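Adapter protein MecA 1 (Bacillus subtilis, PDB 3JTP) acts as an adaptor that brings unfolded proteins and the competence factor ComK to the ClpC protease, with this C-terminal domain making the contact with ClpC. Local coordinates at residues Asn57-Ser60 and Ile61-Tyr65; Ser69-Ile73 and His74-Glu78; Leu82-Ser85 and Glu86-Glu90. The protein carries 3 engineered substitutions. One frame throughout, in Å; residues are numbered along the deposited sequence.

All three are local contacts at the domain's surface, each sending one buried side chain inward: M62, L76 or A88. Interaction 1 lies wholly inside helix 54-65, so its chemistry is mostly helical backbone bonds plus a leucine pair. Interaction 2 joins the loop after strand 67-68 to helix 73-79 through a serine cap. In interaction 3 a tight turn passes from edge strand 81-84 to helix 88-96, with a single hydrogen bond between its segments and a small apolar patch. Interactions 1 and 3 meet where M62 CE packs on L89 CD1 at 3.9 Å; the helix of interaction 2 rests on the other face of the sheet. Centres lie about 16 to 20 Å apart.

Interaction 1 of 3, residues Asn57-Ser60 and Ile61-Tyr65; sequences NQLS and IMLEY. Engineered in segment 61-65: M62 (natural residue Leu).
Two well-formed i-to-i+4 bonds carry the helix from N57-S60 into I61-Y65: M62 N to Q58 O, 3.1 Å, almost straight (N-H...O 167°) and in the carbonyl plane, and L63 N to L59 O, shorter at 2.8 Å but more bent. The N-H of I61 is shared less well, reaching both N57 O and Q58 O through weak bonds. N57 O has a second partner in the hydroxyl of S60. With chi1 at 77°, S60 OG sits between its own backbone N and carbonyl carbon, folded back onto the preceding turn, and it donates to N57 O at 3.0 Å from above the carbonyl plane, not along a lone pair.

The apolar pair is L59 and L63, one turn apart. Their chains cross obliquely, and L59 CG meets the methyl L63 CD1 at 4.2 Å, a loose touch. L63 is drawn closer to the backbone: CG lies opposite its own carbonyl carbon (chi1 -68°) and rests 3.4 Å from L59 O, beside the bond that oxygen accepts. On the outer side, E64 CG lies 3.6 Å from S60 O, while the acid group leads away from the turn.

M62, an engineered replacement for leucine, runs extended beyond CG and touches L11, L43 and V45 of the sheet and L22 of helix 16-24. L59 packs on F9, and L63 also reaches L11. With S60 and E64 exposed and M62 buried, this is an amphipathic helix lying on one face of an antiparallel sheet.

Interaction 2 of 3, residues Ser69-Ile73 and His74-Glu78; sequences SSISI and HRLEE
S72 caps the helix that begins at I73: its hydroxyl stands in for the carbonyl that a preceding turn would have offered, a serine N-cap. S72 OG accepts from H74 N at 2.8 Å and, weakly, from R75 N at 3.5 Å, so one oxygen serves two of the amides at the helix start. Its chi1 of 155° swings OG away from the S72 backbone N and over the first turn. An alanine here would remove that oxygen and would probably leave the H74 and R75 amides without their capping acceptor, making the start of the helix less firmly held. The carbonyl of the same residue works too, receiving L76 N at 3.0 Å in a nearly linear bond (172°).

The close-packed side faces the sheet. L76 is buried there against Y35, F37 and Y42, with I71 also on Y42 and I73 leaning on Y35 and Y44. I71 CG2 rests on L76 CG at 4.0 Å, the two chains meeting at about a right angle, and has R75 CG as its outer neighbour at 3.8 Å.

Toward solvent the contact thins out. H74 CB and the near side of its ring lie beside S72 OG, and R75 bends away beyond CG after its aliphatic start has met I71. E77 is exposed as well, though its CB and CG lie beside I73 O. That oxygen accepts E77 N at 3.0 Å, with the donor 39° above the carbonyl plane. Just upstream, S69 OG closes an ST turn by accepting from I71 N at 2.9 Å.

Interaction 3 of 3, residues Leu82-Ser85 and Glu86-Glu90; sequences LIIS and EHALE
S85 and H87 close a classic gamma turn around E86, which takes the positive phi such a turn needs (phi 76°). H87 N donates to S85 O at 2.8 Å, and since only one residue lies between them the amide comes in from beside the oxygen, with a C=O...N angle of 97°. The chain thus doubles back sharply between the last strand and the last helix.

Inside the bend the packing is apolar. I84 CB meets the methyl A88 CB at 3.9 Å, and I84 CG2 lies 3.6 Å from A88 CA. That branch reaches the helix start because it stands opposite the I84 backbone N, while CG1 is turned beside that N (chi1 -47°) and leads away. The small methyl of A88 is consistent with the close approach of the two backbones, CA of I84 to CA of A88 5.1 Å. On the outer side, E86 CB sits 3.6 Å above one face of the H87 imidazole, toward its rim, and the E86 carboxylate leads away from S85.

Strand 81-84 ends irregularly too: I83 and I84 both face L34 in a classic beta bulge. Strand 31-37 holds both the turn and the helix start: E86 N hydrogen-bonds to T33 OG1, L89 N to T32 OG1. H87, at the N-cap position, has its carbonyl engaged by T91 OG1 within helix 88-96. A88 rests on T32 and L34, and L89 continues the helix inward onto L43 of strand 40-46 and L22 of helix 16-24.

Interaction 1 of 3, residues Asn57-Ser60 and Ile61-Tyr65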
loop_
_atom_site.group_PDB
_atom_site.type_symbol
_atom_site.label_atom_id
_atom_site.label_comp_id
_atom_site.label_asym_id
_atom_site.label_seq_id
_atom_site.Cartn_x
_atom_site.Cartn_y
_atom_site.Cartn_z
ATOM N N ASN A 57 -1.090 -5.233 -14.033
ATOM C CA ASN A 57 -1.345 -3.836 -14.324
ATOM C C ASN A 57 -1.567 -2.998 -13.064
ATOM O O ASN A 57 -1.277 -1.802 -13.044
ATOM C CB ASN A 57 -2.536 -3.730 -15.275
ATOM C CG ASN A 57 -2.460 -4.749 -16.407
ATOM O OD1 ASN A 57 -1.563 -4.685 -17.259
ATOM N ND2 ASN A 57 -3.395 -5.704 -16.415
ATOM N N GLN A 58 -2.082 -3.638 -12.019
ATOM C CA GLN A 58 -2.338 -2.999 -10.729
ATOM C C GLN A 58 -1.021 -2.693 -10.013
ATOM O O GLN A 58 -0.755 -1.557 -9.596
ATOM C CB GLN A 58 -3.183 -3.951 -9.887
ATOM C CG GLN A 58 -4.054 -3.303 -8.843
ATOM C CD GLN A 58 -5.364 -4.050 -8.632
ATOM O OE1 GLN A 58 -6.242 -4.059 -9.499
ATOM N NE2 GLN A 58 -5.504 -4.670 -7.476
ATOM N N LEU A 59 -0.188 -3.718 -9.887
ATOM C CA LEU A 59 1.123 -3.566 -9.279
ATOM C C LEU A 59 1.915 -2.467 -9.963
ATOM O O LEU A 59 2.503 -1.620 -9.297
ATOM C CB LEU A 59 1.907 -4.877 -9.354
ATOM C CG LEU A 59 3.239 -4.861 -8.609
ATOM C CD1 LEU A 59 2.992 -4.414 -7.176
ATOM C CD2 LEU A 59 3.895 -6.235 -8.638
ATOM N N SER A 60 1.921 -2.490 -11.296
ATOM C CA SER A 60 2.761 -1.588 -12.082
ATOM C C SER A 60 2.416 -0.110 -11.873
ATOM O O SER A 60 3.288 0.750 -11.983
ATOM C CB SER A 60 2.700 -1.937 -13.572
ATOM O OG SER A 60 1.486 -1.475 -14.151
ATOM N N ILE A 61 1.153 0.192 -11.574
ATOM C CA ILE A 61 0.811 1.567 -11.222
ATOM C C ILE A 61 1.215 1.867 -9.791
ATOM O O ILE A 61 1.720 2.954 -9.497
ATOM C CB ILE A 61 -0.673 1.881 -11.419
ATOM C CG1 ILE A 61 -0.980 2.000 -12.912
ATOM C CG2 ILE A 61 -1.043 3.184 -10.711
ATOM C CD1 ILE A 61 -2.443 1.817 -13.232
ATOM N N MET A 62 1.011 0.900 -8.900
ATOM C CA MET A 62 1.428 1.083 -7.523
ATOM C C MET A 62 2.904 1.436 -7.511
ATOM O O MET A 62 3.333 2.277 -6.729
ATOM C CB MET A 62 1.148 -0.166 -6.677
ATOM C CG MET A 62 -0.298 -0.308 -6.202
ATOM S SD MET A 62 -0.546 -1.850 -5.298
ATOM C CE MET A 62 -1.917 -1.485 -4.275
ATOM N N LEU A 63 3.676 0.814 -8.399
ATOM C CA LEU A 63 5.124 1.010 -8.421
ATOM C C LEU A 63 5.570 2.298 -9.088
ATOM O O LEU A 63 6.769 2.500 -9.305
ATOM C CB LEU A 63 5.831 -0.156 -9.109
ATOM C CG LEU A 63 5.812 -1.508 -8.412
ATOM C CD1 LEU A 63 6.630 -2.497 -9.226
ATOM C CD2 LEU A 63 6.346 -1.387 -6.993
ATOM N N GLU A 64 4.631 3.163 -9.452
ATOM C CA GLU A 64 5.035 4.501 -9.882
ATOM C C GLU A 64 5.149 5.409 -8.675
ATOM O O GLU A 64 5.902 6.384 -8.687
ATOM C CB GLU A 64 4.048 5.076 -10.887
ATOM C CG GLU A 64 4.054 4.303 -12.165
ATOM C CD GLU A 64 3.742 5.147 -13.352
ATOM O OE1 GLU A 64 3.834 4.580 -14.447
ATOM O OE2 GLU A 64 3.419 6.352 -13.204
ATOM N N TYR A 65 4.391 5.066 -7.634
ATOM C CA TYR A 65 4.378 5.829 -6.402
ATOM C C TYR A 65 5.192 5.177 -5.298
ATOM O O TYR A 65 5.487 5.812 -4.290
ATOM C CB TYR A 65 2.942 6.060 -5.969
ATOM C CG TYR A 65 2.248 6.898 -6.992
ATOM C CD1 TYR A 65 2.541 8.255 -7.111
ATOM C CD2 TYR A 65 1.372 6.335 -7.886
ATOM C CE1 TYR A 65 1.955 9.034 -8.064
ATOM C CE2 TYR A 65 0.772 7.111 -8.859
ATOM C CZ TYR A 65 1.076 8.463 -8.936
ATOM O OH TYR A 65 0.486 9.228 -9.879
#

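Interaction 2 of 3, residues Ser69-Ile73 and His74-Glu78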
loop_
_atom_site.group_PDB
_atom_site.type_symbol
_atom_site.label_atom_id
_atom_site.label_comp_id
_atom_site.label_asym_id
_atom_site.label_seq_id
_atom_site.Cartn_x
_atom_site.Cartn_y
_atom_site.Cartn_z
ATOM N N SER A 69 9.597 -3.467 -1.148
ATOM C CA SER A 69 10.488 -3.523 0.007
ATOM C C SER A 69 10.681 -4.950 0.510
ATOM O O SER A 69 9.800 -5.802 0.356
ATOM C CB SER A 69 9.965 -2.644 1.149
ATOM O OG SER A 69 10.827 -2.698 2.283
ATOM N N SER A 70 11.832 -5.200 1.127
ATOM C CA SER A 70 12.077 -6.468 1.791
ATOM C C SER A 70 11.781 -6.328 3.273
ATOM O O SER A 70 11.860 -7.307 4.022
ATOM C CB SER A 70 13.520 -6.929 1.605
ATOM O OG SER A 70 13.912 -6.881 0.250
ATOM N N ILE A 71 11.441 -5.115 3.704
ATOM C CA ILE A 71 11.038 -4.919 5.096
ATOM C C ILE A 71 9.846 -5.824 5.440
ATOM O O ILE A 71 8.761 -5.701 4.863
ATOM C CB ILE A 71 10.668 -3.461 5.392
ATOM C CG1 ILE A 71 11.844 -2.522 5.079
ATOM C CG2 ILE A 71 10.221 -3.322 6.834
ATOM C CD1 ILE A 71 13.043 -2.650 5.997
ATOM N N SER A 72 10.053 -6.721 6.394
ATOM C CA SER A 72 9.040 -7.699 6.762
ATOM C C SER A 72 7.816 -7.127 7.471
ATOM O O SER A 72 7.896 -6.205 8.290
ATOM C CB SER A 72 9.637 -8.812 7.629
ATOM O OG SER A 72 8.613 -9.391 8.426
ATOM N N ILE A 73 6.682 -7.734 7.164
ATOM C CA ILE A 73 5.430 -7.390 7.806
ATOM C C ILE A 73 5.488 -7.601 9.324
ATOM O O ILE A 73 4.740 -6.954 10.059
ATOM C CB ILE A 73 4.243 -8.133 7.132
ATOM C CG1 ILE A 73 2.951 -7.943 7.924
ATOM C CG2 ILE A 73 4.588 -9.574 6.864
ATOM C CD1 ILE A 73 2.334 -6.566 7.692
ATOM N N HIS A 74 6.396 -8.468 9.791
ATOM C CA HIS A 74 6.590 -8.688 11.238
ATOM C C HIS A 74 7.446 -7.588 11.867
ATOM O O HIS A 74 7.135 -7.077 12.944
ATOM C CB HIS A 74 7.190 -10.071 11.531
ATOM C CG HIS A 74 6.313 -11.203 11.095
ATOM N ND1 HIS A 74 6.686 -12.102 10.125
ATOM C CD2 HIS A 74 5.067 -11.563 11.486
ATOM C CE1 HIS A 74 5.710 -12.974 9.934
ATOM N NE2 HIS A 74 4.715 -12.668 10.749
ATOM N N ARG A 75 8.530 -7.246 11.189
ATOM C CA ARG A 75 9.265 -6.025 11.473
ATOM C C ARG A 75 8.295 -4.861 11.715
ATOM O O ARG A 75 8.272 -4.267 12.800
ATOM C CB ARG A 75 10.143 -5.700 10.271
ATOM C CG ARG A 75 10.891 -4.393 10.380
ATOM C CD ARG A 75 11.967 -4.479 11.423
ATOM N NE ARG A 75 12.906 -5.558 11.146
ATOM C CZ ARG A 75 13.802 -6.004 12.022
ATOM N NH1 ARG A 75 14.619 -6.993 11.685
ATOM N NH2 ARG A 75 13.878 -5.462 13.234
ATOM N N LEU A 76 7.497 -4.540 10.693
ATOM C CA LEU A 76 6.530 -3.449 10.775
ATOM C C LEU A 76 5.543 -3.632 11.923
ATOM O O LEU A 76 5.218 -2.673 12.621
ATOM C CB LEU A 76 5.750 -3.325 9.458
ATOM C CG LEU A 76 6.486 -2.814 8.220
ATOM C CD1 LEU A 76 5.718 -3.154 6.960
ATOM C CD2 LEU A 76 6.677 -1.322 8.335
ATOM N N GLU A 77 5.055 -4.857 12.114
ATOM C CA GLU A 77 4.022 -5.113 13.126
ATOM C C GLU A 77 4.469 -4.779 14.547
ATOM O O GLU A 77 3.659 -4.444 15.408
ATOM C CB GLU A 77 3.549 -6.570 13.078
ATOM C CG GLU A 77 2.227 -6.798 12.369
ATOM C CD GLU A 77 1.827 -8.264 12.347
ATOM O OE1 GLU A 77 0.627 -8.564 12.555
ATOM O OE2 GLU A 77 2.713 -9.121 12.133
ATOM N N GLU A 78 5.759 -4.883 14.808
ATOM C CA GLU A 78 6.211 -4.723 16.183
ATOM C C GLU A 78 6.937 -3.400 16.400
ATOM O O GLU A 78 6.963 -2.870 17.516
ATOM C CB GLU A 78 7.078 -5.912 16.591
ATOM C CG GLU A 78 6.437 -7.260 16.248
ATOM C CD GLU A 78 5.105 -7.490 16.965
ATOM O OE1 GLU A 78 4.849 -6.813 17.991
ATOM O OE2 GLU A 78 4.317 -8.350 16.502
#

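Interaction 3 of 3, residues Leu82-Ser85 and Glu86-Glu90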
loop_
_atom_site.group_PDB
_atom_site.type_symbol
_atom_site.label_atom_id
_atom_site.label_comp_id
_atom_site.label_asym_id
_atom_site.label_seq_id
_atom_site.Cartn_x
_atom_site.Cartn_y
_atom_site.Cartn_z
ATOM N N LEU A 82 0.765 1.151 13.102
ATOM C CA LEU A 82 -0.302 0.712 12.233
ATOM C C LEU A 82 -1.252 1.885 12.037
ATOM O O LEU A 82 -1.714 2.484 13.001
ATOM C CB LEU A 82 -1.016 -0.489 12.840
ATOM C CG LEU A 82 -2.318 -0.941 12.195
ATOM C CD1 LEU A 82 -2.125 -1.240 10.730
ATOM C CD2 LEU A 82 -2.848 -2.179 12.940
ATOM N N ILE A 83 -1.535 2.225 10.784
ATOM C CA ILE A 83 -2.305 3.443 10.506
ATOM C C ILE A 83 -3.734 3.087 10.121
ATOM O O ILE A 83 -4.681 3.562 10.752
ATOM C CB ILE A 83 -1.591 4.347 9.437
ATOM C CG1 ILE A 83 -0.204 4.742 9.944
ATOM C CG2 ILE A 83 -2.424 5.598 9.102
ATOM C CD1 ILE A 83 0.763 5.181 8.852
ATOM N N ILE A 84 -3.882 2.243 9.099
ATOM C CA ILE A 84 -5.178 1.671 8.724
ATOM C C ILE A 84 -4.971 0.189 8.406
ATOM O O ILE A 84 -3.973 -0.176 7.760
ATOM C CB ILE A 84 -5.767 2.337 7.450
ATOM C CG1 ILE A 84 -5.685 3.858 7.533
ATOM C CG2 ILE A 84 -7.221 1.874 7.209
ATOM C CD1 ILE A 84 -6.738 4.469 8.429
ATOM N N SER A 85 -5.895 -0.668 8.839
ATOM C CA SER A 85 -5.810 -2.067 8.417
ATOM C C SER A 85 -6.869 -2.453 7.392
ATOM O O SER A 85 -7.996 -1.965 7.428
ATOM C CB SER A 85 -5.820 -3.044 9.600
ATOM O OG SER A 85 -6.880 -2.788 10.499
ATOM N N GLU A 86 -6.461 -3.298 6.451
ATOM C CA GLU A 86 -7.377 -4.001 5.555
ATOM C C GLU A 86 -7.998 -3.186 4.403
ATOM O O GLU A 86 -8.071 -3.681 3.279
ATOM C CB GLU A 86 -8.452 -4.761 6.359
ATOM C CG GLU A 86 -7.870 -5.853 7.269
ATOM C CD GLU A 86 -8.795 -7.042 7.418
ATOM O OE1 GLU A 86 -9.971 -6.935 6.997
ATOM O OE2 GLU A 86 -8.346 -8.085 7.951
ATOM N N HIS A 87 -8.440 -1.962 4.670
ATOM C CA HIS A 87 -8.998 -1.151 3.604
ATOM C C HIS A 87 -8.309 0.218 3.520
ATOM O O HIS A 87 -8.947 1.255 3.330
ATOM C CB HIS A 87 -10.520 -1.077 3.779
ATOM C CG HIS A 87 -11.138 -2.428 3.992
ATOM N ND1 HIS A 87 -11.492 -2.901 5.238
ATOM C CD2 HIS A 87 -11.384 -3.441 3.122
ATOM C CE1 HIS A 87 -11.968 -4.131 5.123
ATOM N NE2 HIS A 87 -11.911 -4.482 3.852
ATOM N N ALA A 88 -6.984 0.190 3.637
ATOM C CA ALA A 88 -6.190 1.409 3.746
ATOM C C ALA A 88 -6.354 2.377 2.575
ATOM O O ALA A 88 -6.654 3.539 2.782
ATOM C CB ALA A 88 -4.716 1.069 3.969
ATOM N N LEU A 89 -6.185 1.909 1.346
ATOM C CA LEU A 89 -6.209 2.830 0.206
ATOM C C LEU A 89 -7.580 3.482 0.028
ATOM O O LEU A 89 -7.664 4.691 -0.209
ATOM C CB LEU A 89 -5.739 2.159 -1.088
ATOM C CG LEU A 89 -4.235 1.911 -1.241
ATOM C CD1 LEU A 89 -3.949 1.418 -2.643
ATOM C CD2 LEU A 89 -3.383 3.147 -0.928
ATOM N N GLU A 90 -8.642 2.684 0.161
ATOM C CA GLU A 90 -10.014 3.205 0.149
ATOM C C GLU A 90 -10.217 4.253 1.249
ATOM O O GLU A 90 -10.861 5.271 1.043
ATOM C CB GLU A 90 -11.042 2.071 0.358
ATOM C CG GLU A 90 -11.108 0.993 -0.733
ATOM C CD GLU A 90 -10.138 -0.154 -0.496
ATOM O OE1 GLU A 90 -9.334 -0.060 0.456
ATOM O OE2 GLU A 90 -10.174 -1.147 -1.264
#